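Local coordinates for protein amidase, hydantoinase/carbamoylase family (Paraburkholderia phymatum, PDB 6C0D) that probably hydrolyses N-carbamoyl-L-amino acids as a zinc-dependent, homodimeric amidase of the peptidase M20 family, at residues Gly218-Gln223 / Ala332-Thr337; Asp257-Leu262 / His303-Ala308; Ala265-Thr270 / Phe294-Pro299. All coordinates share one frame; numbering follows the deposited sequence. Where two conformers were deposited one is given.

Contact 1: residues Gly218-Gln223 / Ala332-Thr337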
loop_
_atom_site.group_PDB
_atom_site.type_symbol
_atom_site.label_atom_id
_atom_site.label_comp_id
_atom_site.label_asym_id
_atom_site.label_seq_id
_atom_site.Cartn_x
_atom_site.Cartn_y
_atom_site.Cartn_z
ATOM N N GLY A 218 23.670 -6.913 12.650
ATOM C CA GLY A 218 22.471 -7.633 13.021
ATOM C C GLY A 218 21.237 -6.988 12.407
ATOM O O GLY A 218 21.291 -5.854 11.925
ATOM N N ILE A 219 20.124 -7.726 12.413
ATOM C CA ILE A 219 18.891 -7.308 11.729
ATOM C C ILE A 219 17.681 -7.557 12.626
ATOM O O ILE A 219 17.611 -8.577 13.325
ATOM C CB ILE A 219 18.712 -8.054 10.386
ATOM C CG1 ILE A 219 19.963 -7.868 9.499
ATOM C CG2 ILE A 219 17.473 -7.509 9.629
ATOM C CD1 ILE A 219 20.010 -8.762 8.262
ATOM N N ARG A 220 16.709 -6.628 12.587
ATOM C CA ARG A 220 15.388 -6.848 13.160
ATOM C C ARG A 220 14.339 -6.471 12.124
ATOM O O ARG A 220 14.528 -5.515 11.362
ATOM C CB ARG A 220 15.161 -6.018 14.429
ATOM C CG ARG A 220 15.985 -6.474 15.615
ATOM C CD ARG A 220 15.565 -7.873 16.083
ATOM N NE ARG A 220 16.253 -8.228 17.325
ATOM C CZ ARG A 220 17.508 -8.678 17.395
ATOM N NH1 ARG A 220 18.236 -8.878 16.296
ATOM N NH2 ARG A 220 18.033 -8.942 18.577
ATOM N N GLU A 221 13.248 -7.239 12.095
ATOM C CA GLU A 221 12.102 -6.934 11.243
ATOM C C GLU A 221 10.830 -7.036 12.066
ATOM O O GLU A 221 10.705 -7.922 12.912
ATOM C CB GLU A 221 12.046 -7.887 10.046
ATOM C CG GLU A 221 13.176 -7.583 9.045
ATOM C CD GLU A 221 13.235 -8.555 7.893
ATOM O OE1 GLU A 221 12.767 -9.702 8.043
ATOM O OE2 GLU A 221 13.750 -8.170 6.834
ATOM N N PHE A 222 9.893 -6.117 11.817
ATOM C CA PHE A 222 8.622 -6.097 12.523
ATOM C C PHE A 222 7.518 -5.696 11.562
ATOM O O PHE A 222 7.750 -4.956 10.599
ATOM C CB PHE A 222 8.616 -5.091 13.677
ATOM C CG PHE A 222 9.536 -5.457 14.807
ATOM C CD1 PHE A 222 9.067 -6.199 15.881
ATOM C CD2 PHE A 222 10.851 -5.020 14.815
ATOM C CE1 PHE A 222 9.904 -6.531 16.930
ATOM C CE2 PHE A 222 11.709 -5.367 15.864
ATOM C CZ PHE A 222 11.222 -6.111 16.926
ATOM N N GLN A 223 6.314 -6.180 11.846
ATOM C CA GLN A 223 5.107 -5.557 11.331
ATOM C C GLN A 223 4.487 -4.752 12.455
ATOM O O GLN A 223 4.467 -5.182 13.613
ATOM C CB GLN A 223 4.081 -6.580 10.847
ATOM C CG GLN A 223 4.405 -7.297 9.571
ATOM C CD GLN A 223 3.225 -8.119 9.098
ATOM O OE1 GLN A 223 2.109 -7.963 9.602
ATOM N NE2 GLN A 223 3.459 -8.999 8.136
ATOM N N ALA A 332 15.356 -12.822 13.058
ATOM C CA ALA A 332 16.259 -11.827 13.627
ATOM C C ALA A 332 17.694 -12.357 13.633
ATOM O O ALA A 332 17.934 -13.551 13.814
ATOM C CB ALA A 332 15.827 -11.478 15.056
ATOM N N GLU A 333 18.653 -11.460 13.456
ATOM C CA GLU A 333 20.060 -11.839 13.436
ATOM C C GLU A 333 20.843 -10.916 14.357
ATOM O O GLU A 333 20.519 -9.730 14.475
ATOM C CB GLU A 333 20.622 -11.787 12.004
ATOM C CG GLU A 333 19.959 -12.766 11.044
ATOM C CD GLU A 333 20.405 -12.586 9.589
ATOM O OE1 GLU A 333 21.271 -11.726 9.318
ATOM O OE2 GLU A 333 19.885 -13.310 8.711
ATOM N N GLU A 334 21.872 -11.477 15.046
ATOM C CA GLU A 334 22.756 -10.655 15.853
ATOM C C GLU A 334 23.932 -10.182 15.009
ATOM O O GLU A 334 24.276 -10.821 14.008
ATOM C CB GLU A 334 23.274 -11.461 17.053
ATOM C CG GLU A 334 22.166 -11.834 18.060
ATOM C CD GLU A 334 21.413 -10.597 18.523
ATOM O OE1 GLU A 334 22.003 -9.801 19.280
ATOM O OE2 GLU A 334 20.254 -10.395 18.103
ATOM N N PRO A 335 24.575 -9.074 15.382
ATOM C CA PRO A 335 25.838 -8.703 14.722
ATOM C C PRO A 335 26.867 -9.815 14.878
ATOM O O PRO A 335 26.882 -10.549 15.872
ATOM C CB PRO A 335 26.282 -7.438 15.467
ATOM C CG PRO A 335 24.977 -6.895 16.147
ATOM C CD PRO A 335 24.218 -8.153 16.480
ATOM N N VAL A 336 27.735 -9.935 13.877
ATOM C CA VAL A 336 28.778 -10.963 13.865
ATOM C C VAL A 336 30.084 -10.258 13.529
ATOM O O VAL A 336 30.239 -9.730 12.422
ATOM C CB VAL A 336 28.482 -12.096 12.869
ATOM C CG1 VAL A 336 29.689 -13.052 12.784
ATOM C CG2 VAL A 336 27.233 -12.892 13.301
ATOM N N THR A 337 31.018 -10.228 14.482
ATOM C CA THR A 337 32.266 -9.509 14.234
ATOM C C THR A 337 33.202 -10.350 13.379
ATOM O O THR A 337 33.245 -11.578 13.494
ATOM C CB THR A 337 32.967 -9.157 15.547
ATOM O OG1 THR A 337 33.354 -10.368 16.187
ATOM C CG2 THR A 337 32.025 -8.408 16.475
#

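Contact 2: residues Asp257-Leu262 / His303-Ala308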
loop_
_atom_site.group_PDB
_atom_site.type_symbol
_atom_site.label_atom_id
_atom_site.label_comp_id
_atom_site.label_asym_id
_atom_site.label_seq_id
_atom_site.Cartn_x
_atom_site.Cartn_y
_atom_site.Cartn_z
ATOM N N ASP A 257 12.304 9.705 15.485
ATOM C CA ASP A 257 12.845 10.471 16.598
ATOM C C ASP A 257 13.588 9.563 17.573
ATOM O O ASP A 257 14.727 9.852 17.959
ATOM C CB ASP A 257 11.718 11.229 17.302
ATOM C CG ASP A 257 12.175 11.889 18.590
ATOM O OD1 ASP A 257 12.813 12.957 18.516
ATOM O OD2 ASP A 257 11.902 11.331 19.677
ATOM N N ALA A 258 12.968 8.451 17.966
ATOM C CA ALA A 258 13.613 7.569 18.942
ATOM C C ALA A 258 14.857 6.898 18.366
ATOM O O ALA A 258 15.877 6.772 19.058
ATOM C CB ALA A 258 12.608 6.527 19.430
ATOM N N PHE A 259 14.797 6.450 17.109
ATOM C CA PHE A 259 15.961 5.805 16.516
ATOM C C PHE A 259 17.065 6.814 16.232
ATOM O O PHE A 259 18.251 6.490 16.371
ATOM C CB PHE A 259 15.585 5.071 15.231
ATOM C CG PHE A 259 14.889 3.751 15.456
ATOM C CD1 PHE A 259 14.509 3.344 16.733
ATOM C CD2 PHE A 259 14.598 2.928 14.372
ATOM C CE1 PHE A 259 13.862 2.125 16.928
ATOM C CE2 PHE A 259 13.972 1.699 14.556
ATOM C CZ PHE A 259 13.587 1.298 15.833
ATOM N N GLY A 260 16.701 8.037 15.822
ATOM C CA GLY A 260 17.723 9.055 15.593
ATOM C C GLY A 260 18.519 9.374 16.848
ATOM O O GLY A 260 19.724 9.618 16.788
ATOM N N ARG A 261 17.857 9.360 18.006
ATOM C CA ARG A 261 18.564 9.586 19.267
ATOM C C ARG A 261 19.550 8.465 19.592
ATOM O O ARG A 261 20.559 8.713 20.260
ATOM C CB ARG A 261 17.565 9.727 20.411
ATOM C CG ARG A 261 16.728 10.983 20.327
ATOM C CD ARG A 261 15.576 10.951 21.323
ATOM N NE ARG A 261 14.588 11.969 20.991
ATOM C CZ ARG A 261 14.737 13.260 21.273
ATOM N NH1 ARG A 261 15.829 13.679 21.900
ATOM N NH2 ARG A 261 13.797 14.131 20.932
ATOM N N LEU A 262 19.274 7.234 19.158
ATOM C CA LEU A 262 20.146 6.101 19.472
ATOM C C LEU A 262 21.222 5.858 18.423
ATOM O O LEU A 262 22.249 5.235 18.735
ATOM C CB LEU A 262 19.316 4.820 19.621
ATOM C CG LEU A 262 18.304 4.783 20.769
ATOM C CD1 LEU A 262 17.359 3.602 20.597
ATOM C CD2 LEU A 262 19.046 4.706 22.109
ATOM N N HIS A 303 19.625 -3.783 20.412
ATOM C CA HIS A 303 18.667 -4.155 21.448
ATOM C C HIS A 303 17.968 -2.928 22.022
ATOM O O HIS A 303 16.783 -2.987 22.365
ATOM C CB HIS A 303 19.372 -4.937 22.571
ATOM C CG HIS A 303 20.090 -6.164 22.100
ATOM N ND1 HIS A 303 21.008 -6.838 22.880
ATOM C CD2 HIS A 303 20.028 -6.839 20.925
ATOM C CE1 HIS A 303 21.481 -7.871 22.205
ATOM N NE2 HIS A 303 20.905 -7.892 21.015
ATOM N N ALA A 304 18.695 -1.813 22.154
ATOM C CA ALA A 304 18.065 -0.590 22.652
ATOM C C ALA A 304 17.038 -0.064 21.659
ATOM O O ALA A 304 16.015 0.505 22.069
ATOM C CB ALA A 304 19.113 0.492 22.927
ATOM N N MET A 305 17.288 -0.245 20.357
ATOM C CA MET A 305 16.310 0.168 19.353
ATOM C C MET A 305 15.047 -0.671 19.454
ATOM O O MET A 305 13.929 -0.141 19.406
ATOM C CB MET A 305 16.931 0.067 17.956
ATOM C CG MET A 305 17.998 1.138 17.701
ATOM S SD MET A 305 18.962 0.825 16.205
ATOM C CE MET A 305 17.759 1.348 14.964
ATOM N N GLU A 306 15.203 -1.988 19.615
ATOM C CA GLU A 306 14.044 -2.850 19.814
ATOM C C GLU A 306 13.275 -2.454 21.070
ATOM O O GLU A 306 12.037 -2.355 21.058
ATOM C CB GLU A 306 14.505 -4.308 19.888
ATOM C CG GLU A 306 13.395 -5.314 20.085
ATOM C CD GLU A 306 13.894 -6.733 19.894
ATOM O OE1 GLU A 306 13.987 -7.186 18.734
ATOM O OE2 GLU A 306 14.225 -7.385 20.906
ATOM N N ASN A 307 13.995 -2.221 22.172
ATOM C CA ASN A 307 13.324 -1.818 23.406
ATOM C C ASN A 307 12.608 -0.482 23.243
ATOM O O ASN A 307 11.525 -0.277 23.813
ATOM C CB ASN A 307 14.331 -1.746 24.552
ATOM C CG ASN A 307 14.946 -3.104 24.860
ATOM O OD1 ASN A 307 14.325 -4.138 24.612
ATOM N ND2 ASN A 307 16.167 -3.107 25.389
ATOM N N ALA A 308 13.215 0.452 22.503
ATOM C CA ALA A 308 12.591 1.753 22.266
ATOM C C ALA A 308 11.315 1.605 21.446
ATOM O O ALA A 308 10.309 2.291 21.701
ATOM C CB ALA A 308 13.576 2.686 21.547
#

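Contact 3: residues Ala265-Thr270 / Phe294-Pro299. With EDO (1,2-ethanediol), chain F.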
loop_
_atom_site.group_PDB
_atom_site.type_symbol
_atom_site.label_atom_id
_atom_site.label_comp_id
_atom_site.label_asym_id
_atom_site.label_seq_id
_atom_site.Cartn_x
_atom_site.Cartn_y
_atom_site.Cartn_z
ATOM N N ALA A 265 26.226 7.209 12.661
ATOM C CA ALA A 265 26.096 7.437 11.221
ATOM C C ALA A 265 25.866 6.151 10.439
ATOM O O ALA A 265 25.389 6.215 9.295
ATOM C CB ALA A 265 27.339 8.155 10.676
ATOM N N ASP A 266 26.177 4.990 11.025
ATOM C CA ASP A 266 26.043 3.724 10.317
ATOM C C ASP A 266 24.708 3.024 10.566
ATOM O O ASP A 266 24.343 2.138 9.789
ATOM C CB ASP A 266 27.179 2.757 10.702
ATOM C CG ASP A 266 28.551 3.215 10.202
ATOM O OD1 ASP A 266 28.617 4.095 9.319
ATOM O OD2 ASP A 266 29.568 2.671 10.689
ATOM N N THR A 267 23.988 3.378 11.625
ATOM C CA THR A 267 22.700 2.739 11.904
ATOM C C THR A 267 21.751 2.937 10.724
ATOM O O THR A 267 21.716 4.018 10.140
ATOM C CB THR A 267 22.097 3.357 13.166
ATOM O OG1 THR A 267 23.092 3.377 14.205
ATOM C CG2 THR A 267 20.858 2.574 13.651
ATOM N N VAL A 268 20.974 1.895 10.367
ATOM C CA VAL A 268 19.957 2.046 9.320
ATOM C C VAL A 268 18.600 1.561 9.803
ATOM O O VAL A 268 18.493 0.627 10.607
ATOM C CB VAL A 268 20.324 1.327 7.997
ATOM C CG1 VAL A 268 21.546 2.012 7.336
ATOM C CG2 VAL A 268 20.542 -0.189 8.186
ATOM N N TRP A 269 17.545 2.201 9.285
ATOM C CA TRP A 269 16.197 1.695 9.490
ATOM C C TRP A 269 15.333 2.148 8.323
ATOM O O TRP A 269 15.586 3.194 7.711
ATOM C CB TRP A 269 15.592 2.138 10.833
ATOM C CG TRP A 269 15.315 3.627 10.996
ATOM C CD1 TRP A 269 14.103 4.287 10.817
ATOM C CD2 TRP A 269 16.247 4.613 11.421
ATOM N NE1 TRP A 269 14.253 5.621 11.101
ATOM C CE2 TRP A 269 15.556 5.848 11.482
ATOM C CE3 TRP A 269 17.617 4.581 11.748
ATOM C CZ2 TRP A 269 16.184 7.037 11.857
ATOM C CZ3 TRP A 269 18.239 5.775 12.127
ATOM C CH2 TRP A 269 17.529 6.978 12.169
ATOM N N THR A 270 14.324 1.334 8.015
ATOM C CA THR A 270 13.603 1.465 6.746
ATOM C C THR A 270 12.166 1.022 6.919
ATOM O O THR A 270 11.919 -0.083 7.404
ATOM C CB THR A 270 14.244 0.590 5.653
ATOM O OG1 THR A 270 15.670 0.713 5.705
ATOM C CG2 THR A 270 13.743 1.009 4.259
ATOM N N PHE A 294 15.382 -2.794 10.748
ATOM C CA PHE A 294 16.522 -1.975 11.134
ATOM C C PHE A 294 17.735 -2.868 11.367
ATOM O O PHE A 294 17.616 -4.074 11.616
ATOM C CB PHE A 294 16.240 -1.064 12.351
ATOM C CG PHE A 294 15.712 -1.767 13.584
ATOM C CD1 PHE A 294 14.339 -1.912 13.777
ATOM C CD2 PHE A 294 16.582 -2.200 14.591
ATOM C CE1 PHE A 294 13.837 -2.514 14.935
ATOM C CE2 PHE A 294 16.081 -2.810 15.762
ATOM C CZ PHE A 294 14.708 -2.960 15.929
ATOM N N ARG A 295 18.911 -2.260 11.217
ATOM C CA ARG A 295 20.177 -2.990 11.274
ATOM C C ARG A 295 21.220 -2.143 11.971
ATOM O O ARG A 295 21.228 -0.919 11.837
ATOM C CB ARG A 295 20.715 -3.353 9.877
ATOM C CG ARG A 295 19.681 -3.999 8.953
ATOM C CD ARG A 295 20.338 -4.537 7.675
ATOM N NE ARG A 295 19.332 -4.842 6.654
ATOM C CZ ARG A 295 19.490 -5.734 5.683
ATOM N NH1 ARG A 295 20.620 -6.428 5.596
ATOM N NH2 ARG A 295 18.510 -5.954 4.810
ATOM N N ASP A 296 22.127 -2.813 12.688
ATOM C CA ASP A 296 23.229 -2.109 13.314
ATOM C C ASP A 296 24.320 -3.122 13.657
ATOM O O ASP A 296 24.040 -4.296 13.897
ATOM C CB ASP A 296 22.778 -1.363 14.570
ATOM C CG ASP A 296 23.755 -0.278 14.974
ATOM O OD1 ASP A 296 23.792 0.764 14.275
ATOM O OD2 ASP A 296 24.515 -0.474 15.955
ATOM N N ALA A 297 25.560 -2.645 13.687
ATOM C CA ALA A 297 26.681 -3.512 14.055
ATOM C C ALA A 297 26.853 -3.667 15.558
ATOM O O ALA A 297 27.593 -4.562 15.998
ATOM C CB ALA A 297 27.981 -2.948 13.474
ATOM N N ASN A 298 26.215 -2.806 16.357
ATOM C CA ASN A 298 26.439 -2.772 17.795
ATOM C C ASN A 298 25.294 -3.484 18.510
ATOM O O ASN A 298 24.147 -2.996 18.465
ATOM C CB ASN A 298 26.559 -1.323 18.273
ATOM C CG ASN A 298 26.972 -1.214 19.740
ATOM O OD1 ASN A 298 26.240 -1.617 20.629
ATOM N ND2 ASN A 298 28.146 -0.652 19.988
ATOM N N PRO A 299 25.527 -4.627 19.159
ATOM C CA PRO A 299 24.393 -5.352 19.750
ATOM C C PRO A 299 23.651 -4.549 20.804
ATOM O O PRO A 299 22.422 -4.666 20.902
ATOM C CB PRO A 299 25.049 -6.618 20.341
ATOM C CG PRO A 299 26.495 -6.310 20.429
ATOM C CD PRO A 299 26.811 -5.350 19.335
HETATM C C1 EDO F . 25.635 -0.304 6.663
HETATM O O1 EDO F . 24.534 -0.813 7.459
HETATM C C2 EDO F . 25.395 1.133 6.195
HETATM O O2 EDO F . 25.755 2.071 7.217
HETATM O O HOH W 1 24.167 -0.474 10.175
#

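Contact 1: residues Gly218-Gln223 / Ala332-Thr337
A single antiparallel bridge joins I219, in strand 210-227 of what is, as in relatives, the dimerisation domain, to E333 in the chain leading back toward the zinc-bearing domain. The pair is hydrogen-bonded in both directions: I219 N gives to E333 O at 2.9 Å, and E333 N to I219 O at 3.1 Å. R220 reinforces this bridge through its side chain, which bends at chi2 (-66°) and turns CD back; NH1 lies 3.1 Å from I219 O, with that oxygen in the guanidinium plane, so two donors grip I219 O. A further bond from NH1 to E333 O is weak. E334 OE2 sits between NH1 and NH2, accepting on its syn lone pair from NH2 in a salt bridge (2.7 Å) and weakly from NH1; the carboxylate plane is turned 57° from the guanidinium. A332 CB lies over one guanidinium face, 3.8 Å from NH1. Beyond the salt bridge, R220 NE pairs with E306 and E334 OE1 with H303, which ties this polar cluster to helix 299-317. The side chains of I219 and E333 lie side by side, pointing the same way, CD1 of I219 being 3.4 Å from OE1 of E333. G218 CA comes 3.2 Å from E333 O. Such a single bridge, backed by an arginine, lies where the strand meets the chain returning to the catalytic domain of the two-domain M20 fold.

Contact 2: residues Asp257-Leu262 / His303-Ala308
CG of F259 stands anti to its own carbonyl carbon (chi1 -77°), from where the ring reaches M305, while the M305 chain bends at chi3 (77°) and so carries CE over one face of the F259 ring. The methyl stands 3.8 Å from the ring centroid, displaced toward the rim, and is closest to CD2; this is a CH-pi contact. SD lies farther back at 5.0 Å from the centroid, adding an oblique Met-aromatic contact, and the two side chains cross at about a right angle. The rim atom CE1 of F259, across the ring from CD2, meets the backbone of helix 299-317, 3.4 Å from M305 O. L262 adds a single branch: CD1 fits among A304, M305 and A308, 3.7 Å from A304 O and 4.0 Å from A308 CB. The small residues A258 and A308 face each other through their CB atoms. Helices 244-262 and 299-317 thus pack nearly antiparallel, with their axes 9.9 Å apart at 157°. W269 and F294 both meet the F259 ring edge-to-face, placing it between the helices and the strands beneath. No hydrogen bond passes between the two segments, so their direct cohesion comes from dispersion: one methyl on an aromatic face, and L262 CD1 against A304, M305 and A308.

Contact 3: residues Ala265-Thr270 / Phe294-Pro299
T267 OG1 donates to D296 OD1 at 2.7 Å, meeting this oxygen on its syn side but 35° out of the carboxylate plane. The hydroxyl also accepts from the backbone N of D264. D296 is shared in turn: OD2 accepts from N298 N at 2.9 Å, closing an Asx turn, while R301 supplies a salt bridge to the same oxygen. N298 then caps the start of helix 299-317 through OD1 and the N of R301. Between the strands of this beta hairpin, 268-277 and 283-296, V268 and R295 form an antiparallel hydrogen-bonded pair. The bond from V268 N to R295 O is nearly straight (177°) and lies in the carbonyl plane; R295 N returns one to V268 O at 3.0 Å. On one face V268 CG2 packs 3.6 Å from R295 CB, and on the other the CB atoms of W269 and F294 meet at the same separation. R295 NE hydrogen-bonds Q293, and W269 NE1 hydrogen-bonds D256; salt bridges join R295 NH1 to a bound buffer molecule and D266 OD1 to R202. D266 O accepts at 2.9 Å from O2 of 1,2-ethanediol, probably from the crystallisation liquor, and at 2.6 Å from a water that donates weakly to R295 O.

How the contacts relate
Contact 3 is the most buried, whereas contacts 1 and 2 are partly buried. Contacts 1 and 3 share neighbouring strands, 210-227 and 283-296, joined by backbone bonds from G218 to D296 and R220 to F294; both reach the second subunit. Contact 2 lies on the helices covering one side of those strands, touched by no other chain of the assembly. M305 also touches T267 and F294, so the apolar layer is common to contacts 2 and 3. Polar bonds instead link contacts 1 and 2, a salt bridge through E306 and a hydrogen bond through H303. Chemistry follows place: backbone bridge plus salt bridge at contact 1, apolar between helices, backbone and hydroxyl-carboxylate bonds in the hairpin.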